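Local coordinates for E3 SUMO-protein ligase SIZ2 (Saccharomyces cerevisiae, PDB 6U75) that acts as an E3 ligase promoting SUMO attachment to target proteins, may modify septins in this way, and may take part in chromosome maintenance, at residues V12-P15 and D16-K19; Y109-V112 and P113-N117; H231-F235 and D236-I240. All coordinates share one frame; numbering follows the deposited sequence.

Interaction 1 (V12-P15 and D16-K19)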
ATOM      1  N   VAL A  12      -6.764  11.104 -14.745  1.00 30.34           N
ATOM      2  CA  VAL A  12      -6.443  11.322 -16.149  1.00 33.49           C
ATOM      3  C   VAL A  12      -4.958  11.052 -16.339  1.00 26.14           C
ATOM      4  O   VAL A  12      -4.136  11.391 -15.484  1.00 29.67           O
ATOM      5  CB  VAL A  12      -6.823  12.753 -16.599  1.00 27.81           C
ATOM      6  CG1 VAL A  12      -6.217  13.785 -15.658  1.00 29.41           C
ATOM      7  CG2 VAL A  12      -6.368  12.997 -18.029  1.00 23.04           C
ATOM      8  N   GLN A  13      -4.625  10.430 -17.465  1.00 27.44           N
ATOM      9  CA  GLN A  13      -3.234  10.241 -17.842  1.00 27.19           C
ATOM     10  C   GLN A  13      -2.703  11.506 -18.499  1.00 34.22           C
ATOM     11  O   GLN A  13      -3.403  12.153 -19.283  1.00 42.64           O
ATOM     12  CB  GLN A  13      -3.097   9.057 -18.797  1.00 25.95           C
ATOM     13  CG  GLN A  13      -1.662   8.721 -19.165  1.00 32.92           C
ATOM     14  CD  GLN A  13      -1.563   7.489 -20.042  1.00 44.92           C
ATOM     15  OE1 GLN A  13      -2.562   6.825 -20.316  1.00 60.36           O
ATOM     16  NE2 GLN A  13      -0.352   7.180 -20.489  1.00 41.73           N
ATOM     17  N   ILE A  14      -1.468  11.859 -18.175  1.00 38.45           N
ATOM     18  CA  ILE A  14      -0.841  13.038 -18.776  1.00 35.00           C
ATOM     19  C   ILE A  14      -0.292  12.653 -20.148  1.00 37.36           C
ATOM     20  O   ILE A  14       0.488  11.692 -20.244  1.00 41.25           O
ATOM     21  CB  ILE A  14       0.263  13.580 -17.875  1.00 31.56           C
ATOM     22  CG1 ILE A  14      -0.331  14.178 -16.595  1.00 31.08           C
ATOM     23  CG2 ILE A  14       1.089  14.624 -18.614  1.00 32.88           C
ATOM     24  CD1 ILE A  14      -1.144  15.445 -16.809  1.00 42.77           C
ATOM     25  N   PRO A  15      -0.662  13.357 -21.215  1.00 36.91           N
ATOM     26  CA  PRO A  15      -0.141  13.010 -22.539  1.00 44.33           C
ATOM     27  C   PRO A  15       1.297  13.467 -22.716  1.00 48.25           C
ATOM     28  O   PRO A  15       1.749  14.443 -22.114  1.00 54.03           O
ATOM     29  CB  PRO A  15      -1.081  13.758 -23.491  1.00 50.94           C
ATOM     30  CG  PRO A  15      -1.509  14.949 -22.714  1.00 36.86           C
ATOM     31  CD  PRO A  15      -1.580  14.509 -21.274  1.00 43.78           C
ATOM     32  N   ASP A  16       2.018  12.735 -23.563  1.00 57.74           N
ATOM     33  CA  ASP A  16       3.412  13.032 -23.883  1.00 46.31           C
ATOM     34  C   ASP A  16       4.317  12.933 -22.661  1.00 41.69           C
ATOM     35  O   ASP A  16       5.400  13.527 -22.638  1.00 44.20           O
ATOM     36  CB  ASP A  16       3.547  14.420 -24.519  1.00 54.85           C
ATOM     37  CG  ASP A  16       2.602  14.619 -25.690  1.00 68.02           C
ATOM     38  OD1 ASP A  16       2.253  13.619 -26.354  1.00 62.23           O
ATOM     39  OD2 ASP A  16       2.209  15.776 -25.946  1.00 81.36           O
ATOM     40  N   ALA A  17       3.892  12.191 -21.636  1.00 49.89           N
ATOM     41  CA  ALA A  17       4.693  11.968 -20.438  1.00 34.74           C
ATOM     42  C   ALA A  17       5.041  10.495 -20.259  1.00 38.60           C
ATOM     43  O   ALA A  17       5.299  10.052 -19.136  1.00 49.12           O
ATOM     44  CB  ALA A  17       3.967  12.493 -19.199  1.00 54.09           C
ATOM     45  N   ASN A  18       5.047   9.729 -21.343  1.00 40.62           N
ATOM     46  CA  ASN A  18       5.427   8.326 -21.317  1.00 32.62           C
ATOM     47  C   ASN A  18       6.863   8.174 -21.796  1.00 42.87           C
ATOM     48  O   ASN A  18       7.391   9.021 -22.521  1.00 44.20           O
ATOM     49  CB  ASN A  18       4.492   7.492 -22.196  1.00 42.73           C
ATOM     50  CG  ASN A  18       3.033   7.702 -21.857  1.00 56.69           C
ATOM     51  OD1 ASN A  18       2.472   6.998 -21.017  1.00 71.25           O
ATOM     52  ND2 ASN A  18       2.407   8.678 -22.508  1.00 53.34           N
ATOM     53  N   LYS A  19       7.502   7.082 -21.381  1.00 39.46           N
ATOM     54  CA  LYS A  19       8.856   6.828 -21.848  1.00 32.90           C
ATOM     55  C   LYS A  19       9.214   5.365 -21.635  1.00 33.09           C
ATOM     56  O   LYS A  19       8.870   4.775 -20.611  1.00 28.73           O
ATOM     57  CB  LYS A  19       9.871   7.728 -21.130  1.00 40.24           C
ATOM     58  CG  LYS A  19      11.223   7.824 -21.830  1.00 48.01           C
ATOM     59  CD  LYS A  19      11.117   8.566 -23.158  1.00 49.62           C
ATOM     60  CE  LYS A  19      12.439   8.577 -23.912  1.00 58.46           C
ATOM     61  NZ  LYS A  19      13.292   9.741 -23.550  1.00 65.32           N
TER
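Gln13 and Asn18 bring the ends of their side chains together across a tight turn, the two chains crossing at about a right angle. The two amide planes are 75° apart, so the amides are steeply turned against each other and do not stack. Gln13 NE2 comes within 2.9 Å of Asn18 OD1, and the ND2 branch of the same amide is farther off, at 3.7 Å from Gln13 NE2. The glutamine spans the distance because its chain is fully extended, with CG opposite the backbone N (chi1 -176°). The shorter asparagine sets its CG beside its own backbone N, and its OD1 end comes back to the glutamine. Amides of unequal length suit this largely exposed side of the turn.

A second pair lies closer to the protein interior. Ile14 puts its CG2 branch 3.6 Å from Ala17 CB, a plain apolar touch between two buried residues. The small methyl of Ala17 points back at the first half of the turn and also rests on Cys134 and Phe34; alanine's single methyl fits between these neighbours. The rest of the Ile14 side chain leads on to Asn40 of helix 38-46.

Between these pairs stand the exposed corner residues. Pro15, whose ring restricts phi to the range this corner needs, fits the first corner; Asp16 occupies the second with a positive phi of 63°, a conformation that aspartate tolerates better than most residues. Ile14 pairs through its backbone with Cys134 and Lys19 with Ile132, so six residues, Ile14 to Lys19, span only three on strand 130-139. The arrangement is that of a type II beta turn bulging out of strand 12-21 in an antiparallel sheet of the PINIT domain.

Interaction 2 (Y109-V112 and P113-N117)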
ATOM      1  N   TYR A 109       6.841  20.468  -7.360  1.00 41.71           N
ATOM      2  CA  TYR A 109       7.950  20.955  -8.168  1.00 42.03           C
ATOM      3  C   TYR A 109       7.542  21.237  -9.610  1.00 39.65           C
ATOM      4  O   TYR A 109       8.409  21.381 -10.477  1.00 45.23           O
ATOM      5  CB  TYR A 109       9.100  19.949  -8.124  1.00 38.05           C
ATOM      6  CG  TYR A 109       9.327  19.374  -6.743  1.00 42.61           C
ATOM      7  CD1 TYR A 109       9.801  20.169  -5.707  1.00 53.24           C
ATOM      8  CD2 TYR A 109       9.060  18.039  -6.472  1.00 42.99           C
ATOM      9  CE1 TYR A 109      10.005  19.650  -4.442  1.00 52.39           C
ATOM     10  CE2 TYR A 109       9.261  17.511  -5.210  1.00 51.40           C
ATOM     11  CZ  TYR A 109       9.732  18.321  -4.200  1.00 55.21           C
ATOM     12  OH  TYR A 109       9.934  17.797  -2.944  1.00 71.83           O
ATOM     13  N   LEU A 110       6.242  21.327  -9.879  1.00 44.14           N
ATOM     14  CA  LEU A 110       5.756  21.602 -11.222  1.00 37.66           C
ATOM     15  C   LEU A 110       5.933  23.074 -11.573  1.00 32.12           C
ATOM     16  O   LEU A 110       5.829  23.958 -10.718  1.00 48.41           O
ATOM     17  CB  LEU A 110       4.279  21.226 -11.347  1.00 39.91           C
ATOM     18  CG  LEU A 110       3.931  19.999 -12.192  1.00 47.59           C
ATOM     19  CD1 LEU A 110       2.431  19.758 -12.159  1.00 32.94           C
ATOM     20  CD2 LEU A 110       4.414  20.160 -13.625  1.00 50.50           C
ATOM     21  N   LYS A 111       6.196  23.330 -12.850  1.00 36.27           N
ATOM     22  CA  LYS A 111       6.303  24.680 -13.377  1.00 51.54           C
ATOM     23  C   LYS A 111       4.978  25.108 -13.999  1.00 47.14           C
ATOM     24  O   LYS A 111       4.086  24.296 -14.253  1.00 43.85           O
ATOM     25  CB  LYS A 111       7.435  24.769 -14.407  1.00 43.26           C
ATOM     26  CG  LYS A 111       8.808  24.399 -13.859  1.00 60.52           C
ATOM     27  CD  LYS A 111       9.270  25.371 -12.777  1.00 71.02           C
ATOM     28  CE  LYS A 111       9.874  24.642 -11.584  1.00 60.30           C
ATOM     29  NZ  LYS A 111       9.900  25.500 -10.367  1.00 66.61           N
ATOM     30  N   VAL A 112       4.855  26.411 -14.241  1.00 38.26           N
ATOM     31  CA  VAL A 112       3.640  26.977 -14.822  1.00 51.28           C
ATOM     32  C   VAL A 112       3.363  26.293 -16.156  1.00 48.64           C
ATOM     33  O   VAL A 112       4.279  25.715 -16.759  1.00 53.85           O
ATOM     34  CB  VAL A 112       3.755  28.501 -14.991  1.00 53.47           C
ATOM     35  CG1 VAL A 112       3.705  29.189 -13.632  1.00 49.81           C
ATOM     36  CG2 VAL A 112       5.029  28.872 -15.735  1.00 64.11           C
ATOM     37  N   PRO A 113       2.125  26.332 -16.656  1.00 50.27           N
ATOM     38  CA  PRO A 113       1.802  25.555 -17.864  1.00 29.73           C
ATOM     39  C   PRO A 113       2.574  25.989 -19.096  1.00 48.74           C
ATOM     40  O   PRO A 113       2.890  25.146 -19.945  1.00 59.91           O
ATOM     41  CB  PRO A 113       0.293  25.787 -18.040  1.00 43.79           C
ATOM     42  CG  PRO A 113      -0.191  26.317 -16.729  1.00 38.05           C
ATOM     43  CD  PRO A 113       0.956  27.059 -16.135  1.00 43.54           C
ATOM     44  N   THR A 114       2.883  27.281 -19.226  1.00 57.35           N
ATOM     45  CA  THR A 114       3.537  27.772 -20.435  1.00 58.67           C
ATOM     46  C   THR A 114       4.978  27.295 -20.554  1.00 57.03           C
ATOM     47  O   THR A 114       5.535  27.324 -21.656  1.00 60.20           O
ATOM     48  CB  THR A 114       3.504  29.300 -20.468  1.00 54.91           C
ATOM     49  OG1 THR A 114       4.233  29.823 -19.350  1.00 60.79           O
ATOM     50  CG2 THR A 114       2.069  29.805 -20.418  1.00 50.81           C
ATOM     51  N   GLU A 115       5.590  26.860 -19.459  1.00 54.38           N
ATOM     52  CA  GLU A 115       6.980  26.434 -19.459  1.00 54.21           C
ATOM     53  C   GLU A 115       7.076  24.914 -19.546  1.00 40.82           C
ATOM     54  O   GLU A 115       6.087  24.191 -19.419  1.00 50.00           O
ATOM     55  CB  GLU A 115       7.696  26.952 -18.207  1.00 59.57           C
ATOM     56  CG  GLU A 115       7.847  28.466 -18.177  1.00 59.46           C
ATOM     57  CD  GLU A 115       8.551  28.961 -16.930  1.00 87.40           C
ATOM     58  OE1 GLU A 115       8.814  28.137 -16.029  1.00 95.02           O
ATOM     59  OE2 GLU A 115       8.843  30.173 -16.852  1.00 90.66           O
ATOM     60  N   MET A 116       8.298  24.438 -19.765  1.00 55.69           N
ATOM     61  CA  MET A 116       8.567  23.028 -20.006  1.00 51.16           C
ATOM     62  C   MET A 116       9.015  22.347 -18.720  1.00 51.94           C
ATOM     63  O   MET A 116       9.763  22.928 -17.928  1.00 58.34           O
ATOM     64  CB  MET A 116       9.649  22.866 -21.077  1.00 56.51           C
ATOM     65  CG  MET A 116       9.642  21.514 -21.763  1.00 54.14           C
ATOM     66  SD  MET A 116       8.265  21.362 -22.914  1.00 61.89           S
ATOM     67  CE  MET A 116       8.336  19.620 -23.303  1.00 41.88           C
ATOM     68  N   ASN A 117       8.558  21.114 -18.518  1.00 49.18           N
ATOM     69  CA  ASN A 117       8.984  20.302 -17.385  1.00 42.17           C
ATOM     70  C   ASN A 117       9.992  19.264 -17.859  1.00 43.91           C
ATOM     71  O   ASN A 117       9.735  18.535 -18.827  1.00 44.86           O
ATOM     72  CB  ASN A 117       7.797  19.613 -16.710  1.00 38.35           C
ATOM     73  CG  ASN A 117       6.817  20.599 -16.106  1.00 39.97           C
ATOM     74  OD1 ASN A 117       7.063  21.161 -15.040  1.00 41.28           O
ATOM     75  ND2 ASN A 117       5.695  20.809 -16.785  1.00 44.40           N
TER
HETATM   76  O   HOH W   1       3.451  22.720 -15.964  1.00 33.39           O
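Val112 to Glu115 form a type I beta turn, closed by the hydrogen bond from Glu115 N to Val112 O (3.2 Å), with Pro113 and Thr114 at its corners. Proline suits the first corner because its ring already holds phi near the value required. Beside this bond, at the exposed surface, Val112 CG2 lies 3.7 Å from Glu115 CD, against the extended glutamate chain. Lys111 NZ and Glu115 OE1 stay 6.3 Å apart, an attraction at most weak between two exposed charges.

The turn belongs to the loop that leads from strand 104-105 into strand 117-123 of the PINIT domain, and Pro113 packs on Lys38 and His41 of helix 38-46. Where the loop enters the strand, buried Asn117 fastens its two limbs. Its OD1 takes the N-H of Lys111 at 3.2 Å in an almost straight bond (165°), the donor lying in the carbonyl plane. The same oxygen accepts from Asn83 ND2, while Asn117 ND2 gives a weak bond to Phe34 O and also donates to a water 3.1 Å from ND2. That water also sits beside Lys111 O, though its modelled distance there is doubtfully short. Replacing Asn117 by a leucine would remove the amide and would probably leave Lys111 N and Asn83 ND2 without their shared acceptor, freeing the loop to shift. The Leu110 and Asn117 side chains cross at about a right angle, with Leu110 CD2 3.5 Å from Asn117 CG, while Leu110 also touches Val36 and Phe82.

Interaction 3 (H231-F235 and D236-I240)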
ATOM      1  N   HIS A 231       0.227 -14.379   4.284  1.00 47.46           N
ATOM      2  CA  HIS A 231      -0.537 -14.630   3.072  1.00 64.01           C
ATOM      3  C   HIS A 231      -0.803 -13.311   2.348  1.00 59.26           C
ATOM      4  O   HIS A 231      -1.054 -12.288   2.995  1.00 52.25           O
ATOM      5  CB  HIS A 231      -1.863 -15.319   3.393  1.00 52.31           C
ATOM      6  CG  HIS A 231      -1.779 -16.813   3.415  1.00 60.50           C
ATOM      7  ND1 HIS A 231      -1.771 -17.541   4.585  1.00 73.84           N
ATOM      8  CD2 HIS A 231      -1.702 -17.717   2.409  1.00 56.41           C
ATOM      9  CE1 HIS A 231      -1.692 -18.829   4.300  1.00 71.37           C
ATOM     10  NE2 HIS A 231      -1.649 -18.963   2.986  1.00 69.03           N
ATOM     11  N   PRO A 232      -0.753 -13.294   1.015  1.00 62.32           N
ATOM     12  CA  PRO A 232      -1.082 -12.060   0.285  1.00 53.57           C
ATOM     13  C   PRO A 232      -2.567 -11.751   0.404  1.00 56.46           C
ATOM     14  O   PRO A 232      -3.415 -12.569   0.040  1.00 63.19           O
ATOM     15  CB  PRO A 232      -0.679 -12.383  -1.158  1.00 55.74           C
ATOM     16  CG  PRO A 232      -0.785 -13.863  -1.250  1.00 53.69           C
ATOM     17  CD  PRO A 232      -0.392 -14.393   0.101  1.00 60.84           C
ATOM     18  N   ILE A 233      -2.878 -10.567   0.927  1.00 49.00           N
ATOM     19  CA  ILE A 233      -4.250 -10.116   1.087  1.00 50.12           C
ATOM     20  C   ILE A 233      -4.434  -8.826   0.296  1.00 48.79           C
ATOM     21  O   ILE A 233      -3.485  -8.260  -0.248  1.00 44.46           O
ATOM     22  CB  ILE A 233      -4.632  -9.912   2.566  1.00 49.49           C
ATOM     23  CG1 ILE A 233      -3.659  -8.945   3.245  1.00 46.30           C
ATOM     24  CG2 ILE A 233      -4.650 -11.245   3.294  1.00 49.93           C
ATOM     25  CD1 ILE A 233      -4.042  -8.601   4.666  1.00 37.91           C
ATOM     26  N   LYS A 234      -5.681  -8.369   0.238  1.00 46.29           N
ATOM     27  CA  LYS A 234      -6.043  -7.172  -0.504  1.00 45.71           C
ATOM     28  C   LYS A 234      -6.891  -6.270   0.381  1.00 38.12           C
ATOM     29  O   LYS A 234      -7.514  -6.716   1.348  1.00 32.00           O
ATOM     30  CB  LYS A 234      -6.791  -7.526  -1.797  1.00 51.82           C
ATOM     31  CG  LYS A 234      -5.931  -8.291  -2.797  1.00 51.85           C
ATOM     32  CD  LYS A 234      -6.696  -9.416  -3.479  1.00 59.14           C
ATOM     33  CE  LYS A 234      -7.627  -8.896  -4.561  1.00 70.11           C
ATOM     34  NZ  LYS A 234      -8.404 -10.001  -5.192  1.00 72.36           N
ATOM     35  N   PHE A 235      -6.903  -4.982   0.030  1.00 35.46           N
ATOM     36  CA  PHE A 235      -7.553  -3.986   0.877  1.00 33.32           C
ATOM     37  C   PHE A 235      -9.008  -4.342   1.151  1.00 33.11           C
ATOM     38  O   PHE A 235      -9.488  -4.194   2.281  1.00 41.08           O
ATOM     39  CB  PHE A 235      -7.454  -2.609   0.222  1.00 31.90           C
ATOM     40  CG  PHE A 235      -8.202  -1.536   0.957  1.00 28.97           C
ATOM     41  CD1 PHE A 235      -7.782  -1.113   2.205  1.00 32.34           C
ATOM     42  CD2 PHE A 235      -9.323  -0.949   0.399  1.00 26.85           C
ATOM     43  CE1 PHE A 235      -8.468  -0.129   2.884  1.00 35.68           C
ATOM     44  CE2 PHE A 235     -10.012   0.037   1.073  1.00 39.28           C
ATOM     45  CZ  PHE A 235      -9.584   0.448   2.317  1.00 40.46           C
ATOM     46  N   ASP A 236      -9.729  -4.814   0.133  1.00 44.88           N
ATOM     47  CA  ASP A 236     -11.153  -5.085   0.288  1.00 39.08           C
ATOM     48  C   ASP A 236     -11.438  -6.321   1.132  1.00 38.31           C
ATOM     49  O   ASP A 236     -12.604  -6.568   1.457  1.00 43.63           O
ATOM     50  CB  ASP A 236     -11.804  -5.236  -1.088  1.00 51.96           C
ATOM     51  CG  ASP A 236     -11.765  -3.952  -1.892  1.00 72.46           C
ATOM     52  OD1 ASP A 236     -11.869  -2.865  -1.285  1.00 57.50           O
ATOM     53  OD2 ASP A 236     -11.628  -4.027  -3.131  1.00 96.12           O
ATOM     54  N   GLN A 237     -10.418  -7.098   1.496  1.00 43.96           N
ATOM     55  CA  GLN A 237     -10.612  -8.244   2.374  1.00 39.87           C
ATOM     56  C   GLN A 237     -10.522  -7.882   3.850  1.00 41.79           C
ATOM     57  O   GLN A 237     -10.947  -8.678   4.694  1.00 37.74           O
ATOM     58  CB  GLN A 237      -9.577  -9.331   2.065  1.00 38.50           C
ATOM     59  CG  GLN A 237      -9.681  -9.907   0.665  1.00 49.99           C
ATOM     60  CD  GLN A 237      -8.605 -10.937   0.380  1.00 55.59           C
ATOM     61  OE1 GLN A 237      -7.961 -11.449   1.295  1.00 66.83           O
ATOM     62  NE2 GLN A 237      -8.403 -11.242  -0.897  1.00 51.68           N
ATOM     63  N   LEU A 238      -9.984  -6.709   4.177  1.00 44.27           N
ATOM     64  CA  LEU A 238      -9.816  -6.318   5.570  1.00 43.71           C
ATOM     65  C   LEU A 238     -11.171  -6.083   6.224  1.00 36.94           C
ATOM     66  O   LEU A 238     -12.014  -5.360   5.687  1.00 46.58           O
ATOM     67  CB  LEU A 238      -8.963  -5.055   5.665  1.00 44.78           C
ATOM     68  CG  LEU A 238      -7.551  -5.152   5.084  1.00 38.73           C
ATOM     69  CD1 LEU A 238      -6.870  -3.793   5.102  1.00 36.09           C
ATOM     70  CD2 LEU A 238      -6.727  -6.172   5.848  1.00 37.41           C
ATOM     71  N   LYS A 239     -11.377  -6.697   7.388  1.00 31.18           N
ATOM     72  CA  LYS A 239     -12.592  -6.492   8.162  1.00 44.68           C
ATOM     73  C   LYS A 239     -12.253  -6.593   9.642  1.00 28.28           C
ATOM     74  O   LYS A 239     -11.285  -7.253  10.029  1.00 24.91           O
ATOM     75  CB  LYS A 239     -13.678  -7.509   7.785  1.00 42.24           C
ATOM     76  CG  LYS A 239     -14.018  -7.509   6.301  1.00 50.49           C
ATOM     77  CD  LYS A 239     -15.312  -8.249   5.993  1.00 47.29           C
ATOM     78  CE  LYS A 239     -15.228  -9.721   6.357  1.00 63.17           C
ATOM     79  NZ  LYS A 239     -15.841 -10.584   5.306  1.00 72.43           N
ATOM     80  N   ILE A 240     -13.055  -5.923  10.464  1.00 38.87           N
ATOM     81  CA  ILE A 240     -12.847  -5.925  11.907  1.00 29.11           C
ATOM     82  C   ILE A 240     -13.324  -7.249  12.483  1.00 39.50           C
ATOM     83  O   ILE A 240     -14.309  -7.833  12.015  1.00 51.53           O
ATOM     84  CB  ILE A 240     -13.579  -4.740  12.563  1.00 39.59           C
ATOM     85  CG1 ILE A 240     -13.028  -3.406  12.049  1.00 32.30           C
ATOM     86  CG2 ILE A 240     -13.465  -4.820  14.079  1.00 37.20           C
ATOM     87  CD1 ILE A 240     -11.590  -3.128  12.450  1.00 39.48           C
TER
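Phe235 carries the one aromatic ring of this contact, and its neighbours on the following residues approach it obliquely, neither squarely over a face nor squarely at an edge. Asp236 OD1 comes within 3.6 Å of Phe235 CD2, with the carboxylate tilted 56° from the ring plane. By the other ortho carbon, Leu238 CD1 lies 4.1 Å from Phe235 CD1, the two side chains crossing at about a right angle. With CG anti to the backbone N (chi1 175°), the ring is carried to Leu145 and Ile149 of helix 142-150 and to Leu215; Arg152 adds a cation-pi contact.

The second flat group, the Gln237 amide, lies on the other flank at the end of an extended chain. Its NE2 sits 3.6 Å from Lys234 CD, and its OE1 lies 3.9 Å from Ile233 CG2, so it runs along aliphatic parts of both residues. A long, flexible, polar chain suits this half-open position. Ile233 turns its CD1 to Leu238 CD2 at 3.8 Å, and the two also share Phe214 as a neighbour.

Two successive backbone bonds wind the chain: Gln237 N to Lys234 O (2.9 Å) and Leu238 N to Phe235 O (3.2 Å). The second acceptor also receives Arg152 NH1, which binds Leu238 O as well.

The Ile233 side chain lies about 6 Å from the zinc ion, nearest atoms to metal, beside the ligand Cys226. The chemistry therefore divides: Ile233, backed by Leu238, packs beside the metal site of the SP-RING, while Phe235 and two carbonyls engage Arg152, whose positive charge is probably stabilised further by Asp236 through a long, weak ion pair.

In the fold
Interactions 1 and 2 both lie in the PINIT domain, with centres 15 Å apart and no atoms touching. Interaction 3 is in the SP-RING, on the opposite side of the chain's centre, about 32 and 40 Å from the other two, centre to centre. Interaction 2 is the surface contact, governed by a buried asparagine that gathers polar bonds. Interactions 1 and 3 are partly buried and combine apolar touches with exposed polar or charged groups. Helix 38-46 borders both PINIT turns, whereas residues 231-240 pack on helices 142-150 and 211-218. Only interaction 3 adjoins the metal, and there aromatic and aliphatic packing and an arginine carry more of the contact, whereas amides do so in the two PINIT turns.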